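Local coordinates for lipase-esterase related protein (Clostridium acetobutylicum, PDB 3E0X) that is of unknown function but has the alpha/beta hydrolase fold and is probably a hydrolase, at residues A[5-10]-A[71-76]; A[41-46]-A[81-86]. One frame throughout, in Å; residues are numbered along the deposited sequence. Where two conformers were deposited one is given.

Contact 1: A[5-10]-A[71-76]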
loop_
_atom_site.group_PDB
_atom_site.type_symbol
_atom_site.label_atom_id
_atom_site.label_comp_id
_atom_site.label_asym_id
_atom_site.label_seq_id
_atom_site.Cartn_x
_atom_site.Cartn_y
_atom_site.Cartn_z
ATOM N N LEU A 5 2.782 -16.046 3.139
ATOM C CA LEU A 5 3.667 -14.934 2.881
ATOM C C LEU A 5 4.575 -14.651 4.081
ATOM O O LEU A 5 4.192 -14.856 5.242
ATOM C CB LEU A 5 2.829 -13.705 2.551
ATOM C CG LEU A 5 1.960 -13.804 1.306
ATOM C CD1 LEU A 5 0.988 -12.648 1.305
ATOM C CD2 LEU A 5 2.856 -13.824 0.058
ATOM N N HIS A 6 5.778 -14.166 3.792
ATOM C CA HIS A 6 6.688 -13.696 4.824
ATOM C C HIS A 6 6.120 -12.426 5.442
ATOM O O HIS A 6 5.511 -11.607 4.754
ATOM C CB HIS A 6 8.045 -13.380 4.197
ATOM C CG HIS A 6 8.986 -12.648 5.109
ATOM N ND1 HIS A 6 9.627 -13.258 6.170
ATOM C CD2 HIS A 6 9.386 -11.355 5.123
ATOM C CE1 HIS A 6 10.381 -12.368 6.798
ATOM N NE2 HIS A 6 10.259 -11.207 6.175
ATOM N N TYR A 7 6.322 -12.254 6.736
ATOM C CA TYR A 7 5.927 -11.026 7.388
ATOM C C TYR A 7 6.882 -10.759 8.548
ATOM O O TYR A 7 7.605 -11.667 9.016
ATOM C CB TYR A 7 4.493 -11.100 7.929
ATOM C CG TYR A 7 4.329 -12.078 9.067
ATOM C CD1 TYR A 7 4.415 -11.657 10.392
ATOM C CD2 TYR A 7 4.105 -13.423 8.816
ATOM C CE1 TYR A 7 4.286 -12.571 11.461
ATOM C CE2 TYR A 7 3.952 -14.330 9.858
ATOM C CZ TYR A 7 4.049 -13.901 11.178
ATOM O OH TYR A 7 3.905 -14.821 12.212
ATOM N N VAL A 8 6.841 -9.518 9.006
ATOM C CA VAL A 8 7.549 -9.057 10.202
ATOM C C VAL A 8 6.499 -8.620 11.233
ATOM O O VAL A 8 5.520 -7.941 10.863
ATOM C CB VAL A 8 8.500 -7.878 9.849
ATOM C CG1 VAL A 8 9.055 -7.234 11.099
ATOM C CG2 VAL A 8 9.657 -8.369 8.985
ATOM N N HIS A 9 6.731 -8.945 12.499
ATOM C CA HIS A 9 5.761 -8.709 13.558
ATOM C C HIS A 9 6.413 -7.834 14.620
ATOM O O HIS A 9 7.388 -8.251 15.265
ATOM C CB HIS A 9 5.409 -10.079 14.128
ATOM C CG HIS A 9 4.173 -10.096 14.963
ATOM N ND1 HIS A 9 3.791 -11.208 15.682
ATOM C CD2 HIS A 9 3.230 -9.149 15.196
ATOM C CE1 HIS A 9 2.674 -10.938 16.336
ATOM N NE2 HIS A 9 2.298 -9.702 16.044
ATOM N N VAL A 10 5.902 -6.612 14.778
ATOM C CA VAL A 10 6.495 -5.627 15.692
ATOM C C VAL A 10 5.407 -4.873 16.461
ATOM O O VAL A 10 4.201 -5.101 16.251
ATOM C CB VAL A 10 7.386 -4.608 14.945
ATOM C CG1 VAL A 10 8.550 -5.333 14.343
ATOM C CG2 VAL A 10 6.586 -3.870 13.875
ATOM N N ALA A 71 -5.836 -11.927 1.125
ATOM C CA ALA A 71 -7.003 -12.506 1.790
ATOM C C ALA A 71 -6.673 -13.896 2.372
ATOM O O ALA A 71 -7.063 -14.203 3.504
ATOM C CB ALA A 71 -8.226 -12.564 0.846
ATOM N N ASN A 72 -5.919 -14.708 1.635
ATOM C CA ASN A 72 -5.501 -16.022 2.143
ATOM C C ASN A 72 -4.673 -15.873 3.409
ATOM O O ASN A 72 -4.859 -16.623 4.376
ATOM C CB ASN A 72 -4.744 -16.757 1.034
ATOM C CG ASN A 72 -4.203 -18.089 1.460
ATOM O OD1 ASN A 72 -4.937 -18.915 2.004
ATOM N ND2 ASN A 72 -2.916 -18.324 1.188
ATOM N N PHE A 73 -3.778 -14.890 3.426
ATOM C CA PHE A 73 -2.955 -14.630 4.610
ATOM C C PHE A 73 -3.855 -14.239 5.794
ATOM O O PHE A 73 -3.727 -14.775 6.897
ATOM C CB PHE A 73 -1.935 -13.496 4.324
ATOM C CG PHE A 73 -1.018 -13.216 5.472
ATOM C CD1 PHE A 73 0.165 -13.942 5.626
ATOM C CD2 PHE A 73 -1.360 -12.262 6.445
ATOM C CE1 PHE A 73 1.005 -13.694 6.725
ATOM C CE2 PHE A 73 -0.520 -12.011 7.516
ATOM C CZ PHE A 73 0.655 -12.734 7.665
ATOM N N ILE A 74 -4.736 -13.272 5.590
ATOM C CA ILE A 74 -5.572 -12.830 6.701
ATOM C C ILE A 74 -6.376 -13.999 7.305
ATOM O O ILE A 74 -6.432 -14.182 8.535
ATOM C CB ILE A 74 -6.524 -11.726 6.254
ATOM C CG1 ILE A 74 -5.717 -10.471 5.914
ATOM C CG2 ILE A 74 -7.569 -11.441 7.329
ATOM C CD1 ILE A 74 -6.505 -9.430 5.060
ATOM N N THR A 75 -6.982 -14.798 6.439
ATOM C CA THR A 75 -7.874 -15.843 6.890
ATOM C C THR A 75 -7.120 -16.980 7.553
ATOM O O THR A 75 -7.612 -17.571 8.531
ATOM C CB THR A 75 -8.697 -16.335 5.688
ATOM O OG1 THR A 75 -9.512 -15.255 5.240
ATOM C CG2 THR A 75 -9.614 -17.513 6.066
ATOM N N ASN A 76 -5.904 -17.255 7.073
ATOM C CA ASN A 76 -5.221 -18.504 7.417
ATOM C C ASN A 76 -3.935 -18.408 8.225
ATOM O O ASN A 76 -3.556 -19.389 8.846
ATOM C CB ASN A 76 -5.002 -19.357 6.160
ATOM C CG ASN A 76 -6.302 -19.781 5.531
ATOM O OD1 ASN A 76 -7.121 -20.480 6.156
ATOM N ND2 ASN A 76 -6.522 -19.349 4.301
#
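The carbonyl oxygen of Leu5 is the polar atom around which two aromatic rings gather: Leu5 O lies 3.7 Å from Phe73 CE1 and, beyond the edge of the Tyr7 ring and in its plane, 3.9 Å from Tyr7 CD2. Neither approach is a hydrogen bond, and none crosses between 5-10 and 71-76. What joins them is an offset edge-to-face aromatic pair, a worked example of how one helix residue can reach an edge strand. Phe73 presents its edge toward the face of Tyr7, with ring centroids 5.6 Å apart and planes at 68°. Phe73 CZ and CE1 both lie near Tyr7 CD2, CZ at 3.7 Å, so the edge meets the rim of the Tyr7 ring and not its centre. With CG opposite the backbone N (chi1 -178°), Phe73 extends straight out from its helix. Tyr7 instead sets CG between its backbone N and carbonyl carbon (chi1 67°), which brings the CD2 edge of the ring to Leu5 O. Leu5 adds an apolar touch through CB, 4.1 Å from Phe73 CD1. On the helix itself, the closing turn is tied by Asn76 ND2, which donates to Asn72 OD1 at 2.8 Å and more weakly to Asn72 O. Phe73 also packs on Leu47 and Leu20, and Ile74, one residue on, reaches Leu20, Ile86 and Leu88. Helix 63-76 thus lies over strands 43-47, 18-22 and 86-91, while Phe73 extends its cover to strand 7-11, the antiparallel strand at the margin of the alpha/beta hydrolase sheet.

Contact 2: A[41-46]-A[81-86]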
loop_
_atom_site.group_PDB
_atom_site.type_symbol
_atom_site.label_atom_id
_atom_site.label_comp_id
_atom_site.label_asym_id
_atom_site.label_seq_id
_atom_site.Cartn_x
_atom_site.Cartn_y
_atom_site.Cartn_z
ATOM N N ASP A 41 2.236 1.291 19.592
ATOM C CA ASP A 41 1.199 0.909 20.548
ATOM C C ASP A 41 0.236 -0.127 19.968
ATOM O O ASP A 41 -0.650 -0.641 20.676
ATOM C CB ASP A 41 0.404 2.137 21.036
ATOM C CG ASP A 41 1.157 2.953 22.096
ATOM O OD1 ASP A 41 1.983 2.371 22.824
ATOM O OD2 ASP A 41 0.917 4.179 22.216
ATOM N N TYR A 42 0.404 -0.419 18.679
ATOM C CA TYR A 42 -0.476 -1.355 17.986
ATOM C C TYR A 42 0.234 -2.646 17.615
ATOM O O TYR A 42 1.459 -2.731 17.642
ATOM C CB TYR A 42 -1.018 -0.693 16.734
ATOM C CG TYR A 42 -1.600 0.673 16.990
ATOM C CD1 TYR A 42 -2.626 0.860 17.922
ATOM C CD2 TYR A 42 -1.118 1.789 16.314
ATOM C CE1 TYR A 42 -3.165 2.122 18.162
ATOM C CE2 TYR A 42 -1.648 3.047 16.538
ATOM C CZ TYR A 42 -2.668 3.211 17.458
ATOM O OH TYR A 42 -3.167 4.479 17.639
ATOM N N ASN A 43 -0.552 -3.672 17.293
ATOM C CA ASN A 43 -0.016 -4.969 16.932
ATOM C C ASN A 43 0.263 -4.910 15.435
ATOM O O ASN A 43 -0.664 -4.994 14.641
ATOM C CB ASN A 43 -1.030 -6.060 17.284
ATOM C CG ASN A 43 -0.575 -7.431 16.862
ATOM O OD1 ASN A 43 0.612 -7.748 16.937
ATOM N ND2 ASN A 43 -1.521 -8.260 16.417
ATOM N N CYS A 44 1.530 -4.722 15.060
ATOM C CA CYS A 44 1.876 -4.413 13.667
ATOM C C CYS A 44 2.406 -5.633 12.931
ATOM O O CYS A 44 3.392 -6.272 13.355
ATOM C CB CYS A 44 2.930 -3.297 13.606
ATOM S SG CYS A 44 2.395 -1.703 14.283
ATOM N N ILE A 45 1.780 -5.926 11.796
ATOM C CA ILE A 45 2.164 -7.057 10.958
ATOM C C ILE A 45 2.470 -6.477 9.586
ATOM O O ILE A 45 1.615 -5.855 8.980
ATOM C CB ILE A 45 1.014 -8.119 10.865
ATOM C CG1 ILE A 45 0.629 -8.629 12.271
ATOM C CG2 ILE A 45 1.444 -9.285 10.014
ATOM C CD1 ILE A 45 -0.726 -9.409 12.329
ATOM N N LEU A 46 3.703 -6.653 9.123
ATOM C CA LEU A 46 4.114 -6.075 7.835
ATOM C C LEU A 46 4.394 -7.217 6.891
ATOM O O LEU A 46 5.252 -8.032 7.161
ATOM C CB LEU A 46 5.337 -5.151 8.003
ATOM C CG LEU A 46 4.965 -4.041 9.008
ATOM C CD1 LEU A 46 5.521 -4.359 10.379
ATOM C CD2 LEU A 46 5.354 -2.639 8.539
ATOM N N LYS A 81 -5.454 -14.960 11.999
ATOM C CA LYS A 81 -6.715 -15.710 11.876
ATOM C C LYS A 81 -7.616 -15.556 13.098
ATOM O O LYS A 81 -8.839 -15.625 12.953
ATOM C CB LYS A 81 -6.479 -17.185 11.540
ATOM C CG LYS A 81 -5.898 -17.975 12.688
ATOM C CD LYS A 81 -5.527 -19.444 12.363
ATOM C CE LYS A 81 -6.758 -20.296 12.106
ATOM N NZ LYS A 81 -6.369 -21.638 11.612
ATOM N N HIS A 82 -7.019 -15.276 14.259
ATOM C CA HIS A 82 -7.782 -15.080 15.507
ATOM C C HIS A 82 -7.975 -13.628 15.941
ATOM O O HIS A 82 -8.623 -13.369 16.972
ATOM C CB HIS A 82 -7.147 -15.877 16.649
ATOM C CG HIS A 82 -7.023 -17.338 16.349
ATOM N ND1 HIS A 82 -8.109 -18.120 16.024
ATOM C CD2 HIS A 82 -5.941 -18.149 16.287
ATOM C CE1 HIS A 82 -7.706 -19.358 15.798
ATOM N NE2 HIS A 82 -6.393 -19.402 15.947
ATOM N N GLN A 83 -7.419 -12.689 15.168
ATOM C CA GLN A 83 -7.461 -11.272 15.513
ATOM C C GLN A 83 -8.800 -10.710 15.051
ATOM O O GLN A 83 -9.186 -10.921 13.921
ATOM C CB GLN A 83 -6.296 -10.510 14.864
ATOM C CG GLN A 83 -4.936 -10.821 15.477
ATOM C CD GLN A 83 -4.746 -10.257 16.881
ATOM O OE1 GLN A 83 -3.672 -10.434 17.492
ATOM N NE2 GLN A 83 -5.763 -9.578 17.405
ATOM N N LYS A 84 -9.497 -10.010 15.933
ATOM C CA LYS A 84 -10.856 -9.582 15.653
ATOM C C LYS A 84 -10.988 -8.136 15.179
ATOM O O LYS A 84 -12.080 -7.723 14.768
ATOM C CB LYS A 84 -11.716 -9.808 16.900
ATOM C CG LYS A 84 -11.807 -11.273 17.386
ATOM C CD LYS A 84 -12.423 -12.231 16.390
ATOM C CE LYS A 84 -12.367 -13.660 16.994
ATOM N NZ LYS A 84 -12.714 -14.740 16.019
ATOM N N ASN A 85 -9.904 -7.369 15.253
ATOM C CA ASN A 85 -9.951 -5.952 14.861
ATOM C C ASN A 85 -8.760 -5.551 13.995
ATOM O O ASN A 85 -7.836 -4.860 14.452
ATOM C CB ASN A 85 -10.037 -5.054 16.108
ATOM C CG ASN A 85 -10.208 -3.590 15.757
ATOM O OD1 ASN A 85 -10.709 -3.250 14.688
ATOM N ND2 ASN A 85 -9.777 -2.709 16.657
ATOM N N ILE A 86 -8.800 -5.986 12.742
ATOM C CA ILE A 86 -7.718 -5.714 11.795
ATOM C C ILE A 86 -8.002 -4.467 10.966
ATOM O O ILE A 86 -9.079 -4.347 10.354
ATOM C CB ILE A 86 -7.453 -6.929 10.859
ATOM C CG1 ILE A 86 -7.121 -8.172 11.675
ATOM C CG2 ILE A 86 -6.297 -6.645 9.916
ATOM C CD1 ILE A 86 -7.108 -9.467 10.857
HETATM O O HOH W 1 -1.320 -11.227 16.074
#
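Across 41-46 and 81-86 the backbones stay well apart, the closest CA atoms being those of Asn43 and Ile86 at 9.3 Å, because strand 18-22 runs between strands 43-47 and 86-91 in the sheet. Two side-chain amides span the interval. From the start of its strand Asn43 points its CB toward the loop, and with CG opposite the backbone N (chi1 177°) the amide is carried outward, ND2 leading. Gln83 comes to meet it from the loop before strand 86-91, its chain folded at chi2 (-71°) and its OE1 foremost. The two amide planes are inclined by 46°. Asn43 ND2 and Gln83 OE1 come within 3.2 Å, yet the angle is too poor for a hydrogen bond. A water completes the link instead: it accepts from Asn43 ND2 at 3.0 Å and donates to Gln83 OE1 at 2.9 Å, so that the three atoms form a compact triangle with sides of similar length. Asn43 has further polar partners, since its OD1 is hydrogen-bonded to His9 NE2 and its ND2 to Thr18 OG1. Gln83 also packs on Thr18, so Thr18 meets both side chains. The general lesson is that a bridging water can pair the N-H of one amide with the carbonyl oxygen of another when they are badly oriented for a direct bond. Here the amide nitrogen of Asn43 serves both the water and Thr18 while its oxygen faces His9, a pattern consistent with the modelled orientation of the amide, and one that probably restrains its rotation. For a buried asparagine on an inner strand, this means that both polar atoms are satisfied, with one link to the loop made through a bridging water.

Contacts 1 and 2 lie with their centres about 10 Å apart, on the same side of the chain's centre, and share one margin of the central sheet. Their segments alternate along the chain, in the order 5-10, 41-46, 71-76 and 81-86. Strands 7-11 and 43-47 are antiparallel neighbours, linked by a probable backbone hydrogen bond between Val8 O and Leu46 N. Parallel strands 43-47 and 86-91 are joined through helix 63-76, a beta-alpha-beta crossover that passes over strand 18-22. Both contacts lie on this unit and its edge strand: contact 1 ties the helix to strand 7-11, contact 2 ties strand 43-47 to the loop before 86-91.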